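Local coordinates for protein oxidoreductase (Methanosarcina mazei, PDB 3KA7) that binds flavin-adenine dinucleotide and probably carries out a flavin-dependent redox reaction, at residues L32-Y44 against E192-T204. Numbering follows the deposited sequence.
With FAD (flavin-adenine dinucleotide), chain B.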
ATOM      1  N   LEU A  32      13.540 -14.596  -3.418  1.00 15.23           N
ATOM      2  CA  LEU A  32      12.585 -15.332  -4.246  1.00 15.88           C
ATOM      3  C   LEU A  32      13.090 -15.488  -5.684  1.00 16.44           C
ATOM      4  O   LEU A  32      14.080 -14.857  -6.062  1.00 16.83           O
ATOM      5  CB  LEU A  32      11.226 -14.629  -4.246  1.00 15.38           C
ATOM      6  CG  LEU A  32      10.496 -14.573  -2.901  1.00 14.67           C
ATOM      7  CD1 LEU A  32       9.233 -13.724  -2.995  1.00 13.21           C
ATOM      8  CD2 LEU A  32      10.167 -15.978  -2.427  1.00 14.64           C
ATOM      9  N   PRO A  33      12.419 -16.336  -6.483  1.00 17.10           N
ATOM     10  CA  PRO A  33      12.802 -16.514  -7.887  1.00 17.57           C
ATOM     11  C   PRO A  33      12.512 -15.307  -8.766  1.00 17.59           C
ATOM     12  O   PRO A  33      13.059 -15.199  -9.866  1.00 18.39           O
ATOM     13  CB  PRO A  33      11.939 -17.700  -8.350  1.00 17.80           C
ATOM     14  CG  PRO A  33      11.513 -18.388  -7.099  1.00 18.22           C
ATOM     15  CD  PRO A  33      11.405 -17.316  -6.059  1.00 17.30           C
ATOM     16  N   ILE A  34      11.656 -14.406  -8.293  1.00 17.37           N
ATOM     17  CA  ILE A  34      11.316 -13.218  -9.059  1.00 17.13           C
ATOM     18  C   ILE A  34      11.419 -11.973  -8.187  1.00 15.91           C
ATOM     19  O   ILE A  34      11.438 -12.055  -6.959  1.00 15.26           O
ATOM     20  CB  ILE A  34       9.895 -13.283  -9.633  1.00 17.73           C
ATOM     21  CG1 ILE A  34       8.868 -13.216  -8.501  1.00 18.94           C
ATOM     22  CG2 ILE A  34       9.724 -14.533 -10.520  1.00 20.06           C
ATOM     23  CD1 ILE A  34       7.435 -13.072  -9.002  1.00 21.49           C
ATOM     24  N   THR A  35      11.479 -10.826  -8.844  1.00 15.15           N
ATOM     25  CA  THR A  35      11.576  -9.541  -8.167  1.00 14.92           C
ATOM     26  C   THR A  35      10.166  -8.971  -7.982  1.00 13.71           C
ATOM     27  O   THR A  35       9.197  -9.427  -8.613  1.00 13.45           O
ATOM     28  CB  THR A  35      12.346  -8.536  -9.029  1.00 15.24           C
ATOM     29  OG1 THR A  35      11.699  -8.449 -10.305  1.00 17.27           O
ATOM     30  CG2 THR A  35      13.816  -8.983  -9.225  1.00 16.27           C
ATOM     31  N   GLY A  36      10.046  -7.965  -7.126  1.00 12.42           N
ATOM     32  CA  GLY A  36       8.799  -7.215  -7.051  1.00 10.98           C
ATOM     33  C   GLY A  36       8.151  -7.282  -5.681  1.00 10.59           C
ATOM     34  O   GLY A  36       7.333  -6.419  -5.342  1.00  9.95           O
ATOM     35  N   GLY A  37       8.513  -8.291  -4.893  1.00  9.53           N
ATOM     36  CA  GLY A  37       7.934  -8.429  -3.558  1.00  9.78           C
ATOM     37  C   GLY A  37       6.413  -8.429  -3.639  1.00  9.10           C
ATOM     38  O   GLY A  37       5.828  -9.163  -4.440  1.00  8.81           O
ATOM     39  N   ARG A  38       5.774  -7.607  -2.812  1.00  9.09           N
ATOM     40  CA  ARG A  38       4.311  -7.541  -2.777  1.00  8.61           C
ATOM     41  C   ARG A  38       3.721  -6.605  -3.837  1.00  9.17           C
ATOM     42  O   ARG A  38       2.565  -6.198  -3.736  1.00  8.99           O
ATOM     43  CB  ARG A  38       3.832  -7.167  -1.370  1.00  8.34           C
ATOM     44  CG  ARG A  38       4.070  -8.295  -0.348  1.00  7.99           C
ATOM     45  CD  ARG A  38       3.836  -7.825   1.103  1.00  6.82           C
ATOM     46  NE  ARG A  38       4.952  -6.988   1.535  1.00  7.30           N
ATOM     47  CZ  ARG A  38       4.822  -5.847   2.191  1.00  8.77           C
ATOM     48  NH1 ARG A  38       3.614  -5.385   2.505  1.00  9.47           N
ATOM     49  NH2 ARG A  38       5.901  -5.148   2.504  1.00  7.83           N
ATOM     50  N   PHE A  39       4.509  -6.293  -4.862  1.00  9.24           N
ATOM     51  CA  PHE A  39       4.060  -5.390  -5.921  1.00 10.50           C
ATOM     52  C   PHE A  39       4.422  -5.921  -7.306  1.00 10.66           C
ATOM     53  O   PHE A  39       5.058  -5.222  -8.105  1.00 10.85           O
ATOM     54  CB  PHE A  39       4.688  -4.005  -5.740  1.00 10.46           C
ATOM     55  CG  PHE A  39       3.913  -2.877  -6.408  1.00 12.77           C
ATOM     56  CD1 PHE A  39       2.860  -2.264  -5.755  1.00 13.91           C
ATOM     57  CD2 PHE A  39       4.267  -2.415  -7.667  1.00 14.67           C
ATOM     58  CE1 PHE A  39       2.156  -1.221  -6.353  1.00 15.51           C
ATOM     59  CE2 PHE A  39       3.572  -1.380  -8.273  1.00 16.30           C
ATOM     60  CZ  PHE A  39       2.515  -0.781  -7.622  1.00 14.95           C
ATOM     61  N   THR A  40       4.036  -7.153  -7.595  1.00 11.27           N
ATOM     62  CA  THR A  40       4.256  -7.674  -8.941  1.00 11.36           C
ATOM     63  C   THR A  40       3.116  -8.615  -9.326  1.00 11.78           C
ATOM     64  O   THR A  40       2.164  -8.784  -8.569  1.00 10.61           O
ATOM     65  CB  THR A  40       5.616  -8.357  -9.072  1.00 11.76           C
ATOM     66  OG1 THR A  40       5.916  -8.566 -10.466  1.00 12.47           O
ATOM     67  CG2 THR A  40       5.606  -9.666  -8.327  1.00 11.86           C
ATOM     68  N   ASN A  41       3.196  -9.209 -10.510  1.00 11.63           N
ATOM     69  CA  ASN A  41       2.062  -9.991 -11.008  1.00 12.86           C
ATOM     70  C   ASN A  41       2.202 -11.464 -10.659  1.00 13.86           C
ATOM     71  O   ASN A  41       3.310 -11.961 -10.470  1.00 14.76           O
ATOM     72  CB  ASN A  41       1.915  -9.842 -12.529  1.00 12.61           C
ATOM     73  CG  ASN A  41       1.488  -8.448 -12.950  1.00 12.27           C
ATOM     74  OD1 ASN A  41       1.571  -7.490 -12.173  1.00 12.90           O
ATOM     75  ND2 ASN A  41       1.034  -8.326 -14.192  1.00 12.40           N
ATOM     76  N   LEU A  42       1.074 -12.154 -10.576  1.00 14.81           N
ATOM     77  CA  LEU A  42       1.062 -13.594 -10.406  1.00 16.16           C
ATOM     78  C   LEU A  42       0.136 -14.154 -11.469  1.00 16.37           C
ATOM     79  O   LEU A  42      -1.048 -13.831 -11.484  1.00 16.72           O
ATOM     80  CB  LEU A  42       0.550 -13.974  -9.022  1.00 16.64           C
ATOM     81  CG  LEU A  42      -0.087 -15.364  -8.947  1.00 18.76           C
ATOM     82  CD1 LEU A  42       0.976 -16.428  -9.111  1.00 21.37           C
ATOM     83  CD2 LEU A  42      -0.836 -15.551  -7.636  1.00 21.11           C
ATOM     84  N   SER A  43       0.690 -14.948 -12.384  1.00 16.94           N
ATOM     85  CA  SER A  43      -0.113 -15.581 -13.431  1.00 17.17           C
ATOM     86  C   SER A  43      -0.951 -16.694 -12.803  1.00 16.89           C
ATOM     87  O   SER A  43      -0.409 -17.619 -12.198  1.00 17.30           O
ATOM     88  CB  SER A  43       0.787 -16.157 -14.532  1.00 17.43           C
ATOM     89  OG  SER A  43       1.574 -15.148 -15.149  1.00 19.73           O
ATOM     90  N   TYR A  44      -2.271 -16.604 -12.932  1.00 16.19           N
ATOM     91  CA  TYR A  44      -3.169 -17.569 -12.304  1.00 16.04           C
ATOM     92  C   TYR A  44      -4.402 -17.810 -13.170  1.00 16.18           C
ATOM     93  O   TYR A  44      -5.250 -16.934 -13.318  1.00 15.48           O
ATOM     94  CB  TYR A  44      -3.594 -17.102 -10.911  1.00 15.93           C
ATOM     95  CG  TYR A  44      -4.255 -18.176 -10.079  1.00 16.42           C
ATOM     96  CD1 TYR A  44      -3.490 -19.118  -9.387  1.00 16.66           C
ATOM     97  CD2 TYR A  44      -5.640 -18.244  -9.968  1.00 16.06           C
ATOM     98  CE1 TYR A  44      -4.100 -20.102  -8.616  1.00 17.29           C
ATOM     99  CE2 TYR A  44      -6.251 -19.223  -9.199  1.00 17.57           C
ATOM    100  CZ  TYR A  44      -5.475 -20.150  -8.532  1.00 17.97           C
ATOM    101  OH  TYR A  44      -6.082 -21.123  -7.771  1.00 19.55           O
ATOM    102  N   GLU A 192      -0.171   0.328 -16.901  1.00 14.37           N
ATOM    103  CA  GLU A 192      -0.264  -0.680 -17.950  1.00 15.59           C
ATOM    104  C   GLU A 192       0.586  -1.890 -17.562  1.00 14.95           C
ATOM    105  O   GLU A 192       1.737  -1.734 -17.161  1.00 15.91           O
ATOM    106  CB  GLU A 192       0.231  -0.104 -19.282  1.00 16.56           C
ATOM    107  CG  GLU A 192      -0.117  -0.963 -20.484  1.00 19.94           C
ATOM    108  CD  GLU A 192       0.371  -0.369 -21.794  1.00 25.24           C
ATOM    109  OE1 GLU A 192       0.317   0.871 -21.956  1.00 27.14           O
ATOM    110  OE2 GLU A 192       0.804  -1.154 -22.668  1.00 28.90           O
ATOM    111  N   GLY A 193       0.026  -3.086 -17.705  1.00 14.80           N
ATOM    112  CA  GLY A 193       0.712  -4.317 -17.348  1.00 14.27           C
ATOM    113  C   GLY A 193       0.512  -4.677 -15.884  1.00 13.90           C
ATOM    114  O   GLY A 193       1.053  -5.671 -15.398  1.00 14.59           O
ATOM    115  N   GLY A 194      -0.248  -3.853 -15.173  1.00 13.19           N
ATOM    116  CA  GLY A 194      -0.408  -4.005 -13.719  1.00 11.96           C
ATOM    117  C   GLY A 194       0.875  -3.689 -12.960  1.00 11.62           C
ATOM    118  O   GLY A 194       1.779  -3.021 -13.485  1.00 10.79           O
ATOM    119  N   CYS A 195       0.960  -4.169 -11.722  1.00 10.83           N
ATOM    120  CA  CYS A 195       2.137  -3.942 -10.890  1.00 11.93           C
ATOM    121  C   CYS A 195       3.422  -4.262 -11.640  1.00 11.51           C
ATOM    122  O   CYS A 195       4.395  -3.508 -11.574  1.00 11.58           O
ATOM    123  CB  CYS A 195       2.085  -4.809  -9.640  1.00 11.64           C
ATOM    124  SG  CYS A 195       0.838  -4.309  -8.450  1.00 15.39           S
ATOM    125  N   LYS A 196       3.436  -5.391 -12.333  1.00 11.88           N
ATOM    126  CA  LYS A 196       4.660  -5.813 -13.018  1.00 12.97           C
ATOM    127  C   LYS A 196       5.137  -4.791 -14.069  1.00 12.88           C
ATOM    128  O   LYS A 196       6.325  -4.714 -14.360  1.00 12.94           O
ATOM    129  CB  LYS A 196       4.487  -7.202 -13.647  1.00 13.34           C
ATOM    130  CG  LYS A 196       5.802  -7.816 -14.128  1.00 16.30           C
ATOM    131  CD  LYS A 196       5.570  -9.165 -14.801  1.00 20.84           C
ATOM    132  CE  LYS A 196       6.716  -9.475 -15.779  1.00 23.45           C
ATOM    133  NZ  LYS A 196       8.011  -9.336 -15.076  1.00 27.35           N
ATOM    134  N   GLY A 197       4.224  -4.000 -14.622  1.00 12.39           N
ATOM    135  CA  GLY A 197       4.628  -2.968 -15.580  1.00 12.53           C
ATOM    136  C   GLY A 197       5.642  -2.026 -14.962  1.00 12.58           C
ATOM    137  O   GLY A 197       6.621  -1.622 -15.608  1.00 12.36           O
ATOM    138  N   ILE A 198       5.410  -1.672 -13.699  1.00 11.84           N
ATOM    139  CA  ILE A 198       6.293  -0.767 -12.982  1.00 12.09           C
ATOM    140  C   ILE A 198       7.607  -1.464 -12.628  1.00 12.08           C
ATOM    141  O   ILE A 198       8.694  -0.888 -12.782  1.00 11.86           O
ATOM    142  CB  ILE A 198       5.586  -0.201 -11.718  1.00 11.67           C
ATOM    143  CG1 ILE A 198       4.460   0.755 -12.148  1.00 13.54           C
ATOM    144  CG2 ILE A 198       6.586   0.496 -10.783  1.00 11.15           C
ATOM    145  CD1 ILE A 198       3.498   1.122 -11.043  1.00 16.62           C
ATOM    146  N   ILE A 199       7.498  -2.707 -12.159  1.00 12.17           N
ATOM    147  CA  ILE A 199       8.656  -3.529 -11.822  1.00 12.57           C
ATOM    148  C   ILE A 199       9.565  -3.684 -13.044  1.00 13.04           C
ATOM    149  O   ILE A 199      10.771  -3.445 -12.962  1.00 12.84           O
ATOM    150  CB  ILE A 199       8.223  -4.922 -11.279  1.00 12.50           C
ATOM    151  CG1 ILE A 199       7.330  -4.755 -10.038  1.00 12.25           C
ATOM    152  CG2 ILE A 199       9.450  -5.777 -10.899  1.00 13.10           C
ATOM    153  CD1 ILE A 199       8.014  -3.996  -8.916  1.00 10.96           C
ATOM    154  N   ASP A 200       8.978  -4.058 -14.179  1.00 14.09           N
ATOM    155  CA  ASP A 200       9.752  -4.235 -15.414  1.00 15.19           C
ATOM    156  C   ASP A 200      10.470  -2.937 -15.821  1.00 14.96           C
ATOM    157  O   ASP A 200      11.648  -2.950 -16.213  1.00 15.35           O
ATOM    158  CB  ASP A 200       8.827  -4.669 -16.551  1.00 15.83           C
ATOM    159  CG  ASP A 200       8.426  -6.128 -16.467  1.00 18.12           C
ATOM    160  OD1 ASP A 200       8.961  -6.857 -15.613  1.00 20.39           O
ATOM    161  OD2 ASP A 200       7.579  -6.550 -17.285  1.00 20.36           O
ATOM    162  N   ALA A 201       9.759  -1.820 -15.744  1.00 14.79           N
ATOM    163  CA  ALA A 201      10.329  -0.521 -16.102  1.00 14.38           C
ATOM    164  C   ALA A 201      11.541  -0.173 -15.242  1.00 13.87           C
ATOM    165  O   ALA A 201      12.547   0.331 -15.747  1.00 13.96           O
ATOM    166  CB  ALA A 201       9.268   0.593 -16.020  1.00 14.61           C
ATOM    167  N   LEU A 202      11.451  -0.438 -13.939  1.00 12.99           N
ATOM    168  CA  LEU A 202      12.574  -0.185 -13.051  1.00 12.67           C
ATOM    169  C   LEU A 202      13.752  -1.117 -13.326  1.00 13.21           C
ATOM    170  O   LEU A 202      14.907  -0.707 -13.239  1.00 12.29           O
ATOM    171  CB  LEU A 202      12.136  -0.336 -11.595  1.00 12.30           C
ATOM    172  CG  LEU A 202      11.241   0.799 -11.109  1.00 11.54           C
ATOM    173  CD1 LEU A 202      10.553   0.407  -9.787  1.00  9.84           C
ATOM    174  CD2 LEU A 202      12.057   2.096 -10.936  1.00 12.14           C
ATOM    175  N   GLU A 203      13.459  -2.379 -13.628  1.00 13.85           N
ATOM    176  CA  GLU A 203      14.527  -3.326 -13.944  1.00 15.39           C
ATOM    177  C   GLU A 203      15.283  -2.872 -15.187  1.00 15.43           C
ATOM    178  O   GLU A 203      16.501  -3.000 -15.263  1.00 15.34           O
ATOM    179  CB  GLU A 203      13.971  -4.728 -14.148  1.00 15.63           C
ATOM    180  CG  GLU A 203      13.504  -5.386 -12.854  1.00 20.33           C
ATOM    181  CD  GLU A 203      12.796  -6.709 -13.098  1.00 25.68           C
ATOM    182  OE1 GLU A 203      12.030  -6.828 -14.088  1.00 30.91           O
ATOM    183  OE2 GLU A 203      12.994  -7.635 -12.294  1.00 29.84           O
ATOM    184  N   THR A 204      14.555  -2.340 -16.155  1.00 15.81           N
ATOM    185  CA  THR A 204      15.191  -1.796 -17.365  1.00 16.18           C
ATOM    186  C   THR A 204      16.178  -0.665 -17.062  1.00 16.16           C
ATOM    187  O   THR A 204      17.291  -0.635 -17.600  1.00 15.77           O
ATOM    188  CB  THR A 204      14.127  -1.337 -18.382  1.00 16.89           C
ATOM    189  OG1 THR A 204      13.380  -2.481 -18.814  1.00 17.00           O
ATOM    190  CG2 THR A 204      14.782  -0.690 -19.596  1.00 16.89           C
TER
HETATM  191  PA  FAD B 500       8.392  -5.790  -0.205  1.00  9.21           P
HETATM  192  O1A FAD B 500       8.152  -6.100   1.249  1.00 10.01           O
HETATM  193  O2A FAD B 500       7.230  -6.014  -1.144  1.00  9.81           O
HETATM  194  O5B FAD B 500       9.646  -6.646  -0.724  1.00  7.97           O
HETATM  195  C5B FAD B 500      10.623  -7.105   0.203  1.00  5.76           C
HETATM  196  C4B FAD B 500      11.484  -8.079  -0.607  1.00  7.06           C
HETATM  197  O4B FAD B 500      12.576  -8.556   0.154  1.00  8.95           O
HETATM  198  C3B FAD B 500      10.665  -9.296  -1.044  1.00  9.09           C
HETATM  199  O3B FAD B 500      10.736  -9.460  -2.452  1.00  9.76           O
HETATM  200  C2B FAD B 500      11.326 -10.463  -0.307  1.00  9.94           C
HETATM  201  O2B FAD B 500      11.285 -11.676  -1.036  1.00 11.67           O
HETATM  202  C1B FAD B 500      12.744  -9.950  -0.091  1.00  8.38           C
HETATM  203  N9A FAD B 500      13.442 -10.516   1.070  1.00 11.42           N
HETATM  204  C8A FAD B 500      12.972 -10.759   2.345  1.00 11.21           C
HETATM  205  N7A FAD B 500      14.009 -11.230   3.096  1.00  9.24           N
HETATM  206  C5A FAD B 500      15.113 -11.279   2.301  1.00 11.05           C
HETATM  207  C6A FAD B 500      16.418 -11.692   2.525  1.00 11.31           C
HETATM  208  N6A FAD B 500      16.811 -12.029   3.749  1.00 10.28           N
HETATM  209  N1A FAD B 500      17.331 -11.623   1.492  1.00 11.04           N
HETATM  210  C2A FAD B 500      16.963 -11.164   0.243  1.00 12.03           C
HETATM  211  N3A FAD B 500      15.664 -10.759   0.019  1.00 11.10           N
HETATM  212  C4A FAD B 500      14.769 -10.828   1.038  1.00 11.07           C
HETATM  213  N1  FAD B 500      -0.115  -0.518  -2.385  1.00 11.04           N
HETATM  214  C2  FAD B 500      -0.567   0.419  -3.299  1.00 13.56           C
HETATM  215  O2  FAD B 500       0.096   1.444  -3.509  1.00 12.33           O
HETATM  216  N3  FAD B 500      -1.774   0.207  -3.947  1.00 13.03           N
HETATM  217  C4  FAD B 500      -2.528  -0.925  -3.689  1.00 14.43           C
HETATM  218  O4  FAD B 500      -3.600  -1.120  -4.262  1.00 16.98           O
HETATM  219  C4X FAD B 500      -2.079  -1.862  -2.769  1.00 12.76           C
HETATM  220  N5  FAD B 500      -2.839  -2.989  -2.492  1.00 13.49           N
HETATM  221  C5X FAD B 500      -2.368  -3.920  -1.582  1.00 12.24           C
HETATM  222  C6  FAD B 500      -3.112  -5.067  -1.305  1.00 14.64           C
HETATM  223  C7  FAD B 500      -2.634  -6.015  -0.408  1.00 13.95           C
HETATM  224  C7M FAD B 500      -3.463  -7.243  -0.125  1.00 15.35           C
HETATM  225  C8  FAD B 500      -1.410  -5.802   0.213  1.00 12.91           C
HETATM  226  C8M FAD B 500      -0.862  -6.796   1.194  1.00 15.59           C
HETATM  227  C9  FAD B 500      -0.668  -4.653  -0.052  1.00 11.82           C
HETATM  228  C9A FAD B 500      -1.144  -3.711  -0.959  1.00 11.14           C
HETATM  229  N10 FAD B 500      -0.405  -2.565  -1.225  1.00 10.60           N
HETATM  230  C10 FAD B 500      -0.864  -1.648  -2.130  1.00 11.21           C
HETATM  231  C1' FAD B 500       0.865  -2.271  -0.498  1.00  7.30           C
HETATM  232  C2' FAD B 500       2.048  -2.657  -1.394  1.00  8.89           C
HETATM  233  O2' FAD B 500       1.812  -3.942  -1.963  1.00  9.31           O
HETATM  234  C3' FAD B 500       3.323  -2.665  -0.556  1.00  9.53           C
HETATM  235  O3' FAD B 500       3.372  -1.481   0.232  1.00  9.56           O
HETATM  236  C4' FAD B 500       4.627  -2.746  -1.345  1.00  8.47           C
HETATM  237  O4' FAD B 500       4.597  -3.767  -2.321  1.00  8.97           O
HETATM  238  C5' FAD B 500       5.725  -3.080  -0.341  1.00  8.81           C
HETATM  239  O5' FAD B 500       6.958  -2.863  -0.982  1.00  7.02           O
HETATM  240  P   FAD B 500       8.307  -2.872  -0.144  1.00  9.21           P
HETATM  241  O1P FAD B 500       9.251  -1.854  -0.734  1.00  8.46           O
HETATM  242  O2P FAD B 500       8.059  -2.727   1.344  1.00  8.08           O
HETATM  243  O3P FAD B 500       8.990  -4.307  -0.399  1.00 10.29           O
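T40 and K196 bring the backbones to 4.5 Å between CA atoms, where the loop leading from the type II' turn G36–F39 into strand 41-44 lies against the first turns of helix 195-208. N41 uses both polar atoms of its amide: OD1 accepts from K196 N (2.8 Å) near the start of the helix, the donor standing above the carbonyl plane, while ND2 donates to G193 O, just ahead of it, at 2.9 Å. C195 SG sits over the F39 ring, 3.7 Å from its centroid and 2° off the normal, a sulfur-aromatic contact centred on the face. The F39 torsion (chi1 -157°, CG opposite the backbone N) swings the ring against the helix, where I198 CD1 meets its edge in plane, 3.7 Å from CE2. I199 packs against the turn, its CD1 3.8 Å from G36 CA. Farther along the helix, T35 OG1 donates to E203 OE2 at 2.5 Å, reaching it from above the carboxylate plane. On the cofactor side of the turn, R38 N donates to FAD O2A (2.7 Å, 180°) and R38 NH2 to O1A; D399 salt-bridges NH1. The helix thus backs the glycine-glycine-arginine turn that holds the PA phosphate of FAD beside the Rossmann-type domain, consistent with the GG doublet of flavin-containing amine oxidoreductases.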